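Local atomic coordinates of flagellar brake protein YcgR (Klebsiella pneumoniae, PDB entry 5KEC), a protein that binds cyclic di-GMP and, through it, probably activates transcription of type 3 fimbriae genes. Residues I76-A81 / S99-L104; G127-G132 / T153-F158; L170-Y175 / R218-I223. One frame throughout, in Å; residues are numbered along the deposited sequence.

Contact 1 of 3, residues I76-A81 / S99-L104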
loop_
_atom_site.group_PDB
_atom_site.type_symbol
_atom_site.label_atom_id
_atom_site.label_comp_id
_atom_site.label_asym_id
_atom_site.label_seq_id
_atom_site.Cartn_x
_atom_site.Cartn_y
_atom_site.Cartn_z
ATOM N N ILE B 76 -8.516 12.151 -6.518
ATOM C CA ILE B 76 -9.509 11.086 -6.496
ATOM C C ILE B 76 -8.806 9.766 -6.239
ATOM O O ILE B 76 -8.106 9.247 -7.113
ATOM C CB ILE B 76 -10.271 10.994 -7.831
ATOM C CG1 ILE B 76 -10.750 12.380 -8.270
ATOM C CG2 ILE B 76 -11.431 10.017 -7.712
ATOM C CD1 ILE B 76 -11.364 12.402 -9.650
ATOM N N GLU B 77 -8.975 9.221 -5.040
ATOM C CA GLU B 77 -8.323 7.960 -4.725
ATOM C C GLU B 77 -9.255 6.757 -4.841
ATOM O O GLU B 77 -10.458 6.838 -4.568
ATOM C CB GLU B 77 -7.641 8.007 -3.355
ATOM C CG GLU B 77 -8.568 8.062 -2.165
ATOM C CD GLU B 77 -7.795 8.148 -0.862
ATOM O OE1 GLU B 77 -7.225 9.223 -0.582
ATOM O OE2 GLU B 77 -7.742 7.137 -0.129
ATOM N N PHE B 78 -8.684 5.642 -5.267
ATOM C CA PHE B 78 -9.447 4.428 -5.465
ATOM C C PHE B 78 -8.493 3.253 -5.594
ATOM O O PHE B 78 -7.284 3.437 -5.731
ATOM C CB PHE B 78 -10.321 4.545 -6.716
ATOM C CG PHE B 78 -9.546 4.778 -7.978
ATOM C CD1 PHE B 78 -9.228 3.722 -8.814
ATOM C CD2 PHE B 78 -9.126 6.057 -8.325
ATOM C CE1 PHE B 78 -8.512 3.935 -9.984
ATOM C CE2 PHE B 78 -8.412 6.278 -9.492
ATOM C CZ PHE B 78 -8.108 5.214 -10.322
ATOM N N ASN B 79 -9.042 2.048 -5.531
ATOM C CA ASN B 79 -8.270 0.841 -5.751
ATOM C C ASN B 79 -8.864 0.128 -6.940
ATOM O O ASN B 79 -10.055 0.259 -7.207
ATOM C CB ASN B 79 -8.314 -0.059 -4.518
ATOM C CG ASN B 79 -7.658 0.578 -3.311
ATOM O OD1 ASN B 79 -6.457 0.421 -3.088
ATOM N ND2 ASN B 79 -8.443 1.306 -2.523
ATOM N N ALA B 80 -8.042 -0.618 -7.666
ATOM C CA ALA B 80 -8.530 -1.355 -8.816
ATOM C C ALA B 80 -7.630 -2.540 -9.102
ATOM O O ALA B 80 -6.411 -2.468 -8.950
ATOM C CB ALA B 80 -8.637 -0.446 -10.044
ATOM N N ALA B 81 -8.245 -3.639 -9.509
ATOM C CA ALA B 81 -7.503 -4.847 -9.816
ATOM C C ALA B 81 -7.209 -4.923 -11.309
ATOM O O ALA B 81 -8.002 -4.473 -12.139
ATOM C CB ALA B 81 -8.281 -6.081 -9.359
ATOM N N SER B 99 -10.058 -3.043 -13.862
ATOM C CA SER B 99 -11.497 -2.881 -13.718
ATOM C C SER B 99 -11.778 -1.493 -13.171
ATOM O O SER B 99 -11.040 -1.002 -12.321
ATOM C CB SER B 99 -12.079 -3.936 -12.776
ATOM O OG SER B 99 -12.271 -5.168 -13.447
ATOM N N LEU B 100 -12.833 -0.854 -13.659
ATOM C CA LEU B 100 -13.214 0.438 -13.113
ATOM C C LEU B 100 -13.494 0.266 -11.633
ATOM O O LEU B 100 -14.072 -0.737 -11.220
ATOM C CB LEU B 100 -14.439 1.005 -13.830
ATOM C CG LEU B 100 -14.187 1.726 -15.160
ATOM C CD1 LEU B 100 -15.504 2.094 -15.820
ATOM C CD2 LEU B 100 -13.319 2.970 -14.958
ATOM N N PRO B 101 -13.066 1.238 -10.826
ATOM C CA PRO B 101 -13.324 1.171 -9.388
ATOM C C PRO B 101 -14.819 1.275 -9.143
ATOM O O PRO B 101 -15.538 1.866 -9.952
ATOM C CB PRO B 101 -12.613 2.415 -8.851
ATOM C CG PRO B 101 -12.615 3.369 -10.007
ATOM C CD PRO B 101 -12.431 2.510 -11.219
ATOM N N GLU B 102 -15.280 0.705 -8.039
ATOM C CA GLU B 102 -16.696 0.725 -7.711
ATOM C C GLU B 102 -16.919 1.768 -6.635
ATOM O O GLU B 102 -18.046 2.053 -6.248
ATOM C CB GLU B 102 -17.150 -0.657 -7.240
ATOM C CG GLU B 102 -17.061 -1.724 -8.319
ATOM C CD GLU B 102 -17.162 -3.131 -7.763
ATOM O OE1 GLU B 102 -16.559 -3.399 -6.703
ATOM O OE2 GLU B 102 -17.849 -3.969 -8.387
ATOM N N CYS B 103 -15.824 2.338 -6.155
ATOM C CA CYS B 103 -15.892 3.418 -5.188
ATOM C C CYS B 103 -14.751 4.407 -5.401
ATOM O O CYS B 103 -13.600 4.014 -5.591
ATOM C CB CYS B 103 -15.860 2.871 -3.761
ATOM S SG CYS B 103 -16.510 4.019 -2.527
ATOM N N LEU B 104 -15.087 5.690 -5.383
ATOM C CA LEU B 104 -14.102 6.751 -5.482
ATOM C C LEU B 104 -14.221 7.624 -4.253
ATOM O O LEU B 104 -15.324 7.875 -3.765
ATOM C CB LEU B 104 -14.351 7.619 -6.718
ATOM C CG LEU B 104 -14.227 6.978 -8.098
ATOM C CD1 LEU B 104 -14.625 7.976 -9.169
ATOM C CD2 LEU B 104 -12.808 6.490 -8.315
HETATM O O HOH W 1 -11.930 2.000 -4.899
HETATM O O HOH W 2 -13.192 -0.180 -5.968
#
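The ring of Phe-78 meets Pro-101 and Leu-104 obliquely: Pro-101 CG comes to 3.6 Å from Phe-78 CD1, and Leu-104 CD2 to 3.7 Å from Phe-78 CG. Elsewhere round the same ring, that of Phe-67 meets it with planes nearly parallel, and Phe-20 of helix 13-25 edge-to-face. This lies in the N-terminal YcgR-like domain, a curled antiparallel sheet with that helix packed against it; the loop between strands 94-99 and 104-107 passes alongside strand 74-87. Phe-78 CG sits between the backbone N and the carbonyl carbon (chi1 60°), near Leu-104 CD2, and the two side chains lie side by side, pointing the same way. Leu-104 CD2 packs on Phe-78 CB at 3.5 Å and also reaches Ile-76 CG2 at 3.8 Å.

Between strand and loop the backbones are bridged by water. One molecule takes the N-H of Asn-79 at 3.0 Å from N and donates to Cys-103 O; a second accepts from Glu-102 N and gives a weak bond to Asn-79 O. Glu-77 points away from the loop, and its OE2 forms a salt bridge with Arg-111, which binds c-di-GMP in the ligand-bound protein. At the other end, Ser-99 N donates to Ala-81 O at 3.0 Å (158° at the hydrogen).

Contact 2 of 3, residues G127-G132 / T153-F158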
loop_
_atom_site.group_PDB
_atom_site.type_symbol
_atom_site.label_atom_id
_atom_site.label_comp_id
_atom_site.label_asym_id
_atom_site.label_seq_id
_atom_site.Cartn_x
_atom_site.Cartn_y
_atom_site.Cartn_z
ATOM N N GLY B 127 7.327 -15.218 16.004
ATOM C CA GLY B 127 6.768 -16.310 15.231
ATOM C C GLY B 127 7.824 -17.359 14.949
ATOM O O GLY B 127 8.932 -17.299 15.483
ATOM N N ARG B 128 7.471 -18.336 14.123
ATOM C CA ARG B 128 8.423 -19.361 13.725
ATOM C C ARG B 128 8.470 -19.434 12.214
ATOM O O ARG B 128 7.440 -19.317 11.549
ATOM C CB ARG B 128 8.026 -20.720 14.308
ATOM C CG ARG B 128 8.084 -20.760 15.826
ATOM C CD ARG B 128 7.759 -22.140 16.377
ATOM N NE ARG B 128 7.989 -22.203 17.818
ATOM C CZ ARG B 128 7.040 -22.027 18.734
ATOM N NH1 ARG B 128 5.788 -21.783 18.360
ATOM N NH2 ARG B 128 7.343 -22.103 20.025
ATOM N N HIS B 129 9.671 -19.608 11.670
ATOM C CA HIS B 129 9.809 -19.816 10.238
ATOM C C HIS B 129 9.266 -21.199 9.878
ATOM O O HIS B 129 8.834 -21.955 10.753
ATOM C CB HIS B 129 11.269 -19.659 9.809
ATOM C CG HIS B 129 11.758 -18.238 9.840
ATOM N ND1 HIS B 129 11.153 -17.230 9.125
ATOM C CD2 HIS B 129 12.791 -17.664 10.500
ATOM C CE1 HIS B 129 11.791 -16.091 9.343
ATOM N NE2 HIS B 129 12.789 -16.327 10.174
ATOM N N LYS B 130 9.276 -21.515 8.589
ATOM C CA LYS B 130 8.721 -22.766 8.094
ATOM C C LYS B 130 9.392 -23.987 8.719
ATOM O O LYS B 130 8.757 -25.029 8.888
ATOM C CB LYS B 130 8.837 -22.833 6.568
ATOM C CG LYS B 130 8.163 -21.683 5.833
ATOM C CD LYS B 130 8.184 -21.915 4.325
ATOM C CE LYS B 130 7.244 -20.960 3.599
ATOM N NZ LYS B 130 7.063 -21.324 2.161
ATOM N N ASN B 131 10.674 -23.861 9.051
ATOM C CA ASN B 131 11.418 -24.971 9.633
ATOM C C ASN B 131 11.319 -25.019 11.157
ATOM O O ASN B 131 12.045 -25.770 11.810
ATOM C CB ASN B 131 12.887 -24.893 9.229
ATOM C CG ASN B 131 13.563 -23.651 9.767
ATOM O OD1 ASN B 131 12.927 -22.832 10.435
ATOM N ND2 ASN B 131 14.856 -23.505 9.491
ATOM N N GLY B 132 10.439 -24.204 11.726
ATOM C CA GLY B 132 10.220 -24.226 13.162
ATOM C C GLY B 132 11.139 -23.314 13.956
ATOM O O GLY B 132 10.994 -23.184 15.173
ATOM N N THR B 153 19.971 -10.259 13.221
ATOM C CA THR B 153 20.213 -11.656 12.866
ATOM C C THR B 153 19.060 -12.262 12.070
ATOM O O THR B 153 18.371 -13.162 12.547
ATOM C CB THR B 153 20.450 -12.519 14.118
ATOM O OG1 THR B 153 19.378 -12.317 15.048
ATOM C CG2 THR B 153 21.763 -12.147 14.786
ATOM N N PRO B 154 18.844 -11.766 10.846
ATOM C CA PRO B 154 17.761 -12.307 10.022
ATOM C C PRO B 154 18.080 -13.706 9.495
ATOM O O PRO B 154 19.252 -14.045 9.294
ATOM C CB PRO B 154 17.689 -11.322 8.856
ATOM C CG PRO B 154 19.087 -10.780 8.742
ATOM C CD PRO B 154 19.585 -10.688 10.165
ATOM N N ASN B 155 17.041 -14.509 9.300
ATOM C CA ASN B 155 17.165 -15.765 8.578
ATOM C C ASN B 155 16.799 -15.474 7.127
ATOM O O ASN B 155 15.641 -15.609 6.723
ATOM C CB ASN B 155 16.225 -16.815 9.167
ATOM C CG ASN B 155 16.634 -18.234 8.808
ATOM O OD1 ASN B 155 17.280 -18.466 7.783
ATOM N ND2 ASN B 155 16.266 -19.188 9.656
ATOM N N LEU B 156 17.792 -15.060 6.347
ATOM C CA LEU B 156 17.526 -14.463 5.042
ATOM C C LEU B 156 16.755 -15.336 4.055
ATOM O O LEU B 156 15.979 -14.825 3.245
ATOM C CB LEU B 156 18.826 -13.950 4.416
ATOM C CG LEU B 156 19.380 -12.699 5.098
ATOM C CD1 LEU B 156 20.729 -12.307 4.506
ATOM C CD2 LEU B 156 18.387 -11.558 4.978
ATOM N N LYS B 157 16.959 -16.647 4.114
ATOM C CA LYS B 157 16.320 -17.521 3.142
ATOM C C LYS B 157 14.795 -17.545 3.286
ATOM O O LYS B 157 14.088 -17.959 2.372
ATOM C CB LYS B 157 16.896 -18.933 3.214
ATOM C CG LYS B 157 16.580 -19.685 4.485
ATOM C CD LYS B 157 17.234 -21.051 4.449
ATOM C CE LYS B 157 16.894 -21.870 5.680
ATOM N NZ LYS B 157 17.449 -23.251 5.568
ATOM N N PHE B 158 14.287 -17.087 4.425
ATOM C CA PHE B 158 12.840 -17.036 4.634
ATOM C C PHE B 158 12.279 -15.647 4.382
ATOM O O PHE B 158 11.091 -15.396 4.598
ATOM C CB PHE B 158 12.487 -17.493 6.042
ATOM C CG PHE B 158 12.771 -18.939 6.286
ATOM C CD1 PHE B 158 13.816 -19.327 7.104
ATOM C CD2 PHE B 158 12.006 -19.914 5.672
ATOM C CE1 PHE B 158 14.082 -20.668 7.318
ATOM C CE2 PHE B 158 12.272 -21.250 5.883
ATOM C CZ PHE B 158 13.310 -21.627 6.706
HETATM O O HOH W 3 14.423 -13.825 10.840
HETATM O O HOH W 4 16.856 -21.878 10.286
#
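His-129 and Phe-158 form an offset aromatic pair at the surface of the C-terminal sheet domain, where the turn after strand 124-128 meets the loop that follows strand 146-151. The ring planes are only 11° apart, but with centroids 4.7 Å from each other they barely overlap. Phe-158 CG is anti to its carbonyl carbon (chi1 -67°) and lies against the imidazole, with Phe-158 CD1 over the rim of that ring. The CB atoms take part as well: His-129 CB lies over one face of the phenylalanine, 3.8 Å from the ring centroid, a CH-pi contact, while Phe-158 CB sits over a face of the imidazole, 3.4 Å from His-129 ND1. Lys-157 CG lies over the opposite face of Phe-158, toward the rim. Lys-130 CB approaches that ring obliquely, and Asn-131 ND2 stands at its edge, 3.7 Å from Phe-158 CE1.

Water supplies the polar links. One molecule, in the imidazole plane, lies 3.1 Å from His-129 NE2 and accepts from Asn-155 N; another accepts from Asn-131 ND2 and Asn-155 ND2. Asn-131 OD1 is engaged by Glu-133 N, and the Tyr-135 ring meets that of His-129 at an incline. Segment 127-132 ends in a type I beta turn, His-129 to Gly-132, of the beta hairpin joining strands 124-128 and 134-142.

Contact 3 of 3, residues L170-Y175 / R218-I223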
loop_
_atom_site.group_PDB
_atom_site.type_symbol
_atom_site.label_atom_id
_atom_site.label_comp_id
_atom_site.label_asym_id
_atom_site.label_seq_id
_atom_site.Cartn_x
_atom_site.Cartn_y
_atom_site.Cartn_z
ATOM N N LEU B 170 1.983 -9.879 16.073
ATOM C CA LEU B 170 2.350 -8.518 16.442
ATOM C C LEU B 170 2.158 -8.314 17.939
ATOM O O LEU B 170 1.036 -8.308 18.432
ATOM C CB LEU B 170 1.500 -7.518 15.660
ATOM C CG LEU B 170 1.430 -7.785 14.157
ATOM C CD1 LEU B 170 0.534 -6.769 13.483
ATOM C CD2 LEU B 170 2.832 -7.793 13.537
ATOM N N MET B 171 3.260 -8.187 18.666
ATOM C CA MET B 171 3.208 -7.862 20.084
ATOM C C MET B 171 3.145 -6.343 20.224
ATOM O O MET B 171 4.145 -5.650 20.021
ATOM C CB MET B 171 4.447 -8.402 20.787
ATOM C CG MET B 171 4.622 -9.915 20.645
ATOM S SD MET B 171 6.267 -10.490 21.124
ATOM C CE MET B 171 6.351 -9.986 22.840
ATOM N N LEU B 172 1.974 -5.818 20.569
ATOM C CA LEU B 172 1.780 -4.370 20.553
ATOM C C LEU B 172 1.548 -3.780 21.942
ATOM O O LEU B 172 0.723 -2.885 22.119
ATOM C CB LEU B 172 0.642 -3.995 19.601
ATOM C CG LEU B 172 0.805 -4.544 18.175
ATOM C CD1 LEU B 172 -0.500 -4.465 17.379
ATOM C CD2 LEU B 172 1.938 -3.820 17.446
ATOM N N ALA B 173 2.293 -4.279 22.920
ATOM C CA ALA B 173 2.250 -3.733 24.273
ATOM C C ALA B 173 0.814 -3.538 24.751
ATOM O O ALA B 173 0.030 -4.495 24.815
ATOM C CB ALA B 173 3.024 -2.413 24.341
ATOM N N GLU B 174 0.468 -2.293 25.073
ATOM C CA GLU B 174 -0.831 -1.990 25.676
ATOM C C GLU B 174 -2.012 -2.399 24.799
ATOM O O GLU B 174 -3.133 -2.532 25.288
ATOM C CB GLU B 174 -0.946 -0.496 26.007
ATOM C CG GLU B 174 0.372 0.199 26.303
ATOM C CD GLU B 174 0.811 1.115 25.174
ATOM O OE1 GLU B 174 0.353 2.280 25.133
ATOM O OE2 GLU B 174 1.616 0.672 24.327
ATOM N N TYR B 175 -1.769 -2.585 23.504
ATOM C CA TYR B 175 -2.853 -2.867 22.568
ATOM C C TYR B 175 -3.117 -4.352 22.398
ATOM O O TYR B 175 -4.035 -4.740 21.679
ATOM C CB TYR B 175 -2.580 -2.221 21.212
ATOM C CG TYR B 175 -2.444 -0.718 21.290
ATOM C CD1 TYR B 175 -3.552 0.103 21.146
ATOM C CD2 TYR B 175 -1.204 -0.119 21.514
ATOM C CE1 TYR B 175 -3.436 1.482 21.217
ATOM C CE2 TYR B 175 -1.077 1.262 21.592
ATOM C CZ TYR B 175 -2.199 2.054 21.440
ATOM O OH TYR B 175 -2.089 3.424 21.508
ATOM N N ARG B 218 -8.888 -2.875 12.052
ATOM C CA ARG B 218 -9.426 -1.787 12.862
ATOM C C ARG B 218 -8.550 -1.540 14.080
ATOM O O ARG B 218 -8.299 -0.393 14.453
ATOM C CB ARG B 218 -10.857 -2.084 13.307
ATOM C CG ARG B 218 -11.924 -1.696 12.289
ATOM C CD ARG B 218 -13.291 -1.626 12.960
ATOM N NE ARG B 218 -14.344 -1.162 12.060
ATOM C CZ ARG B 218 -15.234 -1.959 11.479
ATOM N NH1 ARG B 218 -15.202 -3.265 11.700
ATOM N NH2 ARG B 218 -16.158 -1.448 10.677
ATOM N N ARG B 219 -8.088 -2.619 14.706
ATOM C CA ARG B 219 -7.185 -2.479 15.838
ATOM C C ARG B 219 -5.910 -1.766 15.405
ATOM O O ARG B 219 -5.417 -0.881 16.107
ATOM C CB ARG B 219 -6.874 -3.837 16.465
ATOM C CG ARG B 219 -8.039 -4.420 17.250
ATOM C CD ARG B 219 -7.724 -5.826 17.728
ATOM N NE ARG B 219 -6.730 -5.832 18.796
ATOM C CZ ARG B 219 -6.075 -6.916 19.201
ATOM N NH1 ARG B 219 -6.297 -8.086 18.613
ATOM N NH2 ARG B 219 -5.185 -6.824 20.182
ATOM N N ILE B 220 -5.382 -2.142 14.244
ATOM C CA ILE B 220 -4.188 -1.483 13.719
ATOM C C ILE B 220 -4.448 0.001 13.461
ATOM O O ILE B 220 -3.605 0.851 13.748
ATOM C CB ILE B 220 -3.695 -2.149 12.413
ATOM C CG1 ILE B 220 -3.149 -3.548 12.693
ATOM C CG2 ILE B 220 -2.622 -1.304 11.758
ATOM C CD1 ILE B 220 -1.954 -3.556 13.601
ATOM N N GLU B 221 -5.624 0.302 12.919
ATOM C CA GLU B 221 -5.977 1.675 12.565
ATOM C C GLU B 221 -6.134 2.556 13.801
ATOM O O GLU B 221 -5.812 3.741 13.772
ATOM C CB GLU B 221 -7.237 1.692 11.693
ATOM C CG GLU B 221 -6.965 1.221 10.261
ATOM C CD GLU B 221 -8.228 0.923 9.463
ATOM O OE1 GLU B 221 -9.242 0.505 10.063
ATOM O OE2 GLU B 221 -8.199 1.100 8.224
ATOM N N LYS B 222 -6.607 1.969 14.895
ATOM C CA LYS B 222 -6.734 2.709 16.145
ATOM C C LYS B 222 -5.372 3.029 16.740
ATOM O O LYS B 222 -5.151 4.125 17.254
ATOM C CB LYS B 222 -7.582 1.937 17.149
ATOM C CG LYS B 222 -9.048 1.880 16.769
ATOM C CD LYS B 222 -9.891 1.251 17.869
ATOM C CE LYS B 222 -9.481 -0.187 18.144
ATOM N NZ LYS B 222 -10.366 -0.829 19.158
ATOM N N ILE B 223 -4.455 2.071 16.669
ATOM C CA ILE B 223 -3.089 2.308 17.102
ATOM C C ILE B 223 -2.461 3.429 16.275
ATOM O O ILE B 223 -1.763 4.294 16.808
ATOM C CB ILE B 223 -2.228 1.043 16.950
ATOM C CG1 ILE B 223 -2.773 -0.092 17.817
ATOM C CG2 ILE B 223 -0.768 1.343 17.290
ATOM C CD1 ILE B 223 -2.061 -1.405 17.601
HETATM O O HOH W 5 -6.160 -3.417 20.303
#
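Ile-223 and Tyr-175 both carry the first side-chain branch anti to the carbonyl carbon (chi1 -62° for CG1, -60° for CG), which brings Ile-223 CG1 and the root of the phenol ring together; the tyrosine chi2 of -90° turns a ring face to the isoleucine. Ile-223 CG1 stands 3.7 Å from the ring centroid, displaced toward the rim beside Tyr-175 CD1: a CH-pi contact. Anti to its own CA, Ile-223 CD1 continues to the tyrosine CB and to Leu-172 CD1. Ile-223 CD1 and Leu-172 CD1 are tight at 3.4 Å. Next to them, Ile-220 CD1 meets Leu-170 CD1 and Leu-172 CD1, each at 4.1 Å, its side chain crossing both leucines at about a right angle. Ile-178 of strand 177-193 and Ile-139 of strand 134-142 extend this apolar layer.

At the border, the Arg-219 chain bends at chi3, and its NH2 donates to Tyr-175 O, 2.8 Å away. The oxygen lies near the guanidinium plane, and the donor lies in the carbonyl plane. A water closes a small ring by donating to that same oxygen and accepting from Arg-219 NE, so one carbonyl is gripped twice. The phenol OH is held elsewhere, by Asp-226 further along the helix. Together these contacts seat the C-terminal helix 214-234 against the end of strand 164-171 and the short 3-10 turn after it, the helix packing on a curled antiparallel sheet, consistent with a PilZ-type beta-barrel domain.

From the N terminus, contact 1 comes first, closing a loop of 17 residues, mostly strand, and tying strand 74-87 to the loop between strands 94-99 and 104-107. The chain then passes the arginines that bind c-di-GMP, Arg-109 to Arg-114, and enters the second sheet. Contact 2 closes there across 20 residues, joining the turn after strand 124-128 to the loop after strand 146-151. Contact 3 follows across 42 residues and brings the C-terminal helix back to strand 164-171. The three run in series, neither nesting nor crossing. Contacts 2 and 3 share a sheet, strands 124-128 and 164-171 being neighbours, whereas contacts 1 and 2 lie on opposite sides of the chain's centre, about 36 Å apart between centres.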